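Local coordinates for protein lectin (Pleurotus ostreatus, PDB 6T0Q) that probably binds galactose-type sugars through two tandem calcium-containing modules of the carbohydrate-binding kind, at residues A14-I18 and G64-V68; L101-L105 and L293-S297. All coordinates share one frame; numbering follows the deposited sequence.

Contact 1 of 2, residues A14-I18 and G64-V68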
# COMPACT_ATOMS: atom_id res chain seq x y z
N ALA A 14 -11.10 -23.55 -2.68
CA ALA A 14 -10.75 -23.02 -3.99
C ALA A 14 -9.29 -22.56 -4.03
O ALA A 14 -8.60 -22.74 -5.03
CB ALA A 14 -11.68 -21.87 -4.37
N THR A 15 -8.82 -21.97 -2.93
CA THR A 15 -7.47 -21.44 -2.82
C THR A 15 -6.67 -22.23 -1.78
O THR A 15 -7.22 -22.85 -0.87
CB THR A 15 -7.49 -19.96 -2.45
OG1 THR A 15 -6.14 -19.47 -2.34
CG2 THR A 15 -8.21 -19.74 -1.12
N CYS A 16 -5.34 -22.18 -1.92
CA CYS A 16 -4.42 -22.88 -1.03
C CYS A 16 -3.52 -21.89 -0.29
O CYS A 16 -3.16 -20.83 -0.81
CB CYS A 16 -3.50 -23.85 -1.79
SG CYS A 16 -4.28 -25.18 -2.75
N LYS A 17 -3.15 -22.27 0.92
CA LYS A 17 -2.12 -21.57 1.68
C LYS A 17 -0.77 -21.74 0.98
O LYS A 17 -0.41 -22.85 0.58
CB LYS A 17 -2.07 -22.13 3.10
CG LYS A 17 -0.84 -21.77 3.89
CD LYS A 17 -1.05 -20.51 4.69
CE LYS A 17 -0.14 -20.48 5.89
NZ LYS A 17 -0.16 -19.16 6.56
N ILE A 18 -0.03 -20.65 0.83
CA ILE A 18 1.27 -20.70 0.16
C ILE A 18 2.35 -20.92 1.21
O ILE A 18 2.67 -20.02 1.98
CB ILE A 18 1.53 -19.44 -0.66
CG1 ILE A 18 0.50 -19.34 -1.79
CG2 ILE A 18 2.95 -19.47 -1.24
CD1 ILE A 18 0.65 -18.11 -2.63
N GLY A 64 -4.32 -31.95 -4.81
CA GLY A 64 -3.66 -31.70 -3.55
C GLY A 64 -2.88 -30.41 -3.47
O GLY A 64 -2.39 -30.08 -2.38
N LYS A 65 -2.75 -29.66 -4.56
CA LYS A 65 -1.99 -28.41 -4.52
C LYS A 65 -2.56 -27.43 -5.53
O LYS A 65 -3.31 -27.79 -6.44
CB LYS A 65 -0.50 -28.64 -4.79
CG LYS A 65 -0.24 -29.48 -6.02
CD LYS A 65 1.24 -29.51 -6.33
CE LYS A 65 1.81 -30.90 -6.31
NZ LYS A 65 3.09 -30.91 -7.07
N CYS A 66 -2.18 -26.17 -5.35
CA CYS A 66 -2.63 -25.07 -6.18
C CYS A 66 -1.46 -24.52 -6.98
O CYS A 66 -0.36 -24.34 -6.44
CB CYS A 66 -3.22 -23.93 -5.34
SG CYS A 66 -4.80 -24.29 -4.51
N SER A 67 -1.70 -24.23 -8.25
CA SER A 67 -0.69 -23.53 -9.03
C SER A 67 -0.70 -22.05 -8.66
O SER A 67 -1.75 -21.48 -8.34
CB SER A 67 -0.96 -23.72 -10.52
OG SER A 67 -2.33 -23.54 -10.82
N VAL A 68 0.48 -21.45 -8.68
CA VAL A 68 0.67 -20.07 -8.26
C VAL A 68 1.12 -19.19 -9.42
O VAL A 68 0.51 -18.16 -9.71
CB VAL A 68 1.67 -19.99 -7.08
CG1 VAL A 68 1.94 -18.52 -6.71
CG2 VAL A 68 1.15 -20.78 -5.89

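Contact 2 of 2, residues L101-L105 and L293-S297. With NAG (2-acetamido-2-deoxy-beta-D-glucopyranose), chain C.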
# COMPACT_ATOMS: atom_id res chain seq x y z
N LEU A 101 8.87 -15.47 -20.51
CA LEU A 101 7.64 -14.81 -20.07
C LEU A 101 7.30 -15.31 -18.66
O LEU A 101 7.57 -16.46 -18.33
CB LEU A 101 6.47 -15.10 -21.03
CG LEU A 101 6.63 -14.70 -22.51
CD1 LEU A 101 5.46 -15.23 -23.32
CD2 LEU A 101 6.73 -13.17 -22.67
N PHE A 102 6.69 -14.43 -17.85
CA PHE A 102 6.30 -14.77 -16.48
C PHE A 102 4.84 -14.39 -16.27
O PHE A 102 4.39 -13.35 -16.78
CB PHE A 102 7.17 -14.03 -15.44
CG PHE A 102 8.65 -14.26 -15.61
CD1 PHE A 102 9.40 -13.46 -16.44
CD2 PHE A 102 9.28 -15.29 -14.92
CE1 PHE A 102 10.76 -13.66 -16.60
CE2 PHE A 102 10.66 -15.50 -15.07
CZ PHE A 102 11.39 -14.69 -15.91
N VAL A 103 4.09 -15.21 -15.53
CA VAL A 103 2.64 -14.98 -15.41
C VAL A 103 2.13 -15.62 -14.12
O VAL A 103 2.59 -16.69 -13.71
CB VAL A 103 1.89 -15.51 -16.66
CG1 VAL A 103 1.91 -17.04 -16.70
CG2 VAL A 103 0.45 -14.97 -16.69
N ALA A 104 1.16 -14.95 -13.49
CA ALA A 104 0.38 -15.54 -12.41
C ALA A 104 -0.65 -16.52 -12.96
O ALA A 104 -1.11 -16.40 -14.10
CB ALA A 104 -0.35 -14.44 -11.62
N LEU A 105 -1.03 -17.50 -12.14
CA LEU A 105 -1.88 -18.59 -12.59
C LEU A 105 -3.12 -18.70 -11.72
O LEU A 105 -3.14 -18.26 -10.57
CB LEU A 105 -1.13 -19.93 -12.58
CG LEU A 105 0.05 -20.01 -13.55
CD1 LEU A 105 0.70 -21.39 -13.43
CD2 LEU A 105 -0.43 -19.74 -14.98
N LEU A 293 10.92 -8.45 -11.74
CA LEU A 293 9.63 -8.54 -12.40
C LEU A 293 8.61 -9.11 -11.43
O LEU A 293 8.84 -10.16 -10.83
CB LEU A 293 9.69 -9.40 -13.67
CG LEU A 293 8.44 -9.28 -14.54
CD1 LEU A 293 8.81 -9.37 -16.00
CD2 LEU A 293 7.44 -10.36 -14.21
N ILE A 294 7.48 -8.42 -11.30
CA ILE A 294 6.39 -8.82 -10.42
C ILE A 294 5.20 -9.21 -11.29
O ILE A 294 4.85 -8.48 -12.22
CB ILE A 294 6.03 -7.67 -9.46
CG1 ILE A 294 7.19 -7.41 -8.50
CG2 ILE A 294 4.77 -7.98 -8.71
CD1 ILE A 294 7.10 -6.07 -7.81
N THR A 295 4.58 -10.35 -10.99
CA THR A 295 3.38 -10.77 -11.70
C THR A 295 2.14 -10.43 -10.90
O THR A 295 2.14 -10.49 -9.66
CB THR A 295 3.41 -12.28 -12.00
OG1 THR A 295 3.57 -13.00 -10.78
CG2 THR A 295 4.57 -12.64 -12.94
N TYR A 296 1.07 -10.09 -11.61
CA TYR A 296 -0.21 -9.76 -11.00
C TYR A 296 -1.28 -10.76 -11.42
O TYR A 296 -1.20 -11.39 -12.48
CB TYR A 296 -0.65 -8.34 -11.39
CG TYR A 296 0.24 -7.30 -10.75
CD1 TYR A 296 0.05 -6.94 -9.42
CD2 TYR A 296 1.27 -6.71 -11.46
CE1 TYR A 296 0.86 -6.00 -8.81
CE2 TYR A 296 2.11 -5.76 -10.86
CZ TYR A 296 1.89 -5.42 -9.53
OH TYR A 296 2.69 -4.48 -8.91
N SER A 297 -2.32 -10.89 -10.57
CA SER A 297 -3.34 -11.91 -10.77
C SER A 297 -4.17 -11.67 -12.03
O SER A 297 -4.82 -12.60 -12.50
CB SER A 297 -4.28 -11.98 -9.56
OG SER A 297 -5.00 -10.76 -9.45
C1 NAG C . 4.59 -8.17 -19.13
C2 NAG C . 5.17 -9.21 -20.10
C3 NAG C . 5.31 -8.61 -21.52
C4 NAG C . 4.04 -7.88 -21.97
C5 NAG C . 3.56 -6.92 -20.89
C6 NAG C . 2.23 -6.28 -21.21
C7 NAG C . 6.75 -10.93 -19.27
C8 NAG C . 8.16 -11.20 -18.87
N2 NAG C . 6.47 -9.67 -19.64
O3 NAG C . 5.61 -9.64 -22.46
O4 NAG C . 4.13 -7.29 -23.21
O5 NAG C . 3.39 -7.64 -19.66
O6 NAG C . 1.20 -7.26 -21.36
O7 NAG C . 5.90 -11.80 -19.26
O HOH W 1 0.67 -12.27 -14.25

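Contact 1 of 2, residues A14-I18 and G64-V68
Cys16 SG lies anti to its own carbonyl carbon, chi1 -59°, and Cys66 SG takes the same position, chi1 -69°. Both CB atoms point at the other segment, and the two sulfurs meet as a disulfide. The bridge ties the N-terminal end of the modelled chain, residues 14-18, to the residue just before strand 67-76 in a beta-sandwich domain. The SG of Cys16 is 2.0 Å from the SG of Cys66, and the torsion about that bond is 68°. The positive sign makes the bridge right-handed. The twist brings Cys16 CB and Cys66 CB to 3.6 Å from each other. The segments run at a steep angle and their backbones do not pair; the bridge is a single covalent link.

The Cys66 end is buried, and its backbone is hydrogen-bonded to that of Ser136. The Cys16 end is partly exposed. The CB of Lys65 points away from segment 14-18; its NZ is hydrogen-bonded to Thr139 OG1, and it makes a cation-pi contact with Phe135. Lys17, and the less well ordered Thr15, pack on Phe328 of the second subunit. Segment 14-18 leads on to strand 23-24, which pairs with strand 261-265 in another sheet. Beyond the disulfide, the apolar contact is small. Ile18 bends its end toward strand 67-76, and its CD1 stops 4.2 Å from Val68 CG2.

Contact 2 of 2, residues L101-L105 and L293-S297
Leu293 opens the contact against Phe102. Its CG is anti to the backbone N, chi1 -168°, which sends both methyls toward the strand 98-104. CD2 comes within 3.9 Å of Phe102 CB, and the two side chains cross at a slant. CD1 lies beside the acetamide methyl of a bound NAG, 3.5 Å from its C8. C8 of the sugar sits at the edge of the Phe102 ring, in its plane. This is part of a glycan pocket, and the sugar is probably the one N-linked to Asn301.

Thr295 follows with its methyl laid on the backbone of the other strand. CG2 is 3.7 Å from Val103 N. OG1 stands between the backbone N and the carbonyl carbon, where it hydrogen-bonds Cys231 N.

Tyr296 contributes its carbonyl. Its O is 3.3 Å from Ala104 CB and probably also receives a hydrogen bond from a water, 2.7 Å away. That water accepts from Ala104 N at 2.8 Å. The CB of Tyr296 points away from strand 98-104, and its OH bonds Glu302 OE1. Ser297 ends the walk with its CA at 4.0 Å from Ala104 CB.

The two strands cross at -39° and belong to different sheets, so the contact joins the two beta-sandwich domains. Strand 98-104 is the edge of its sheet. Its outward N-H groups are met by other means: Phe102 N gives a nearly straight bond to NAG O7, 3.1 Å long at 167°, and Ala104 N goes to the water. Sugar and solvent thus give the edge-strand amides of Phe102 and Ala104 partners that the facing strand does not offer.

Overall arrangement
Contact 1 is a partly buried surface contact near the second subunit. Contact 2 is buried and lies close to the centre of the chain, with no other protein chain touching it. Their centres are about 16 Å apart. Both use the four-stranded sheet in which strands 67-76 and 98-104 are neighbours, and a probable hydrogen bond between Val68 O and Leu105 N connects them directly. Val68 and Ala104 also both pack on Val230 of strand 229-239. The chemistry differs with place. Contact 1 depends on one covalent bridge that holds the first modelled residues. Contact 2 joins domains by apolar packing, with a water and a glycan meeting the polar backbone.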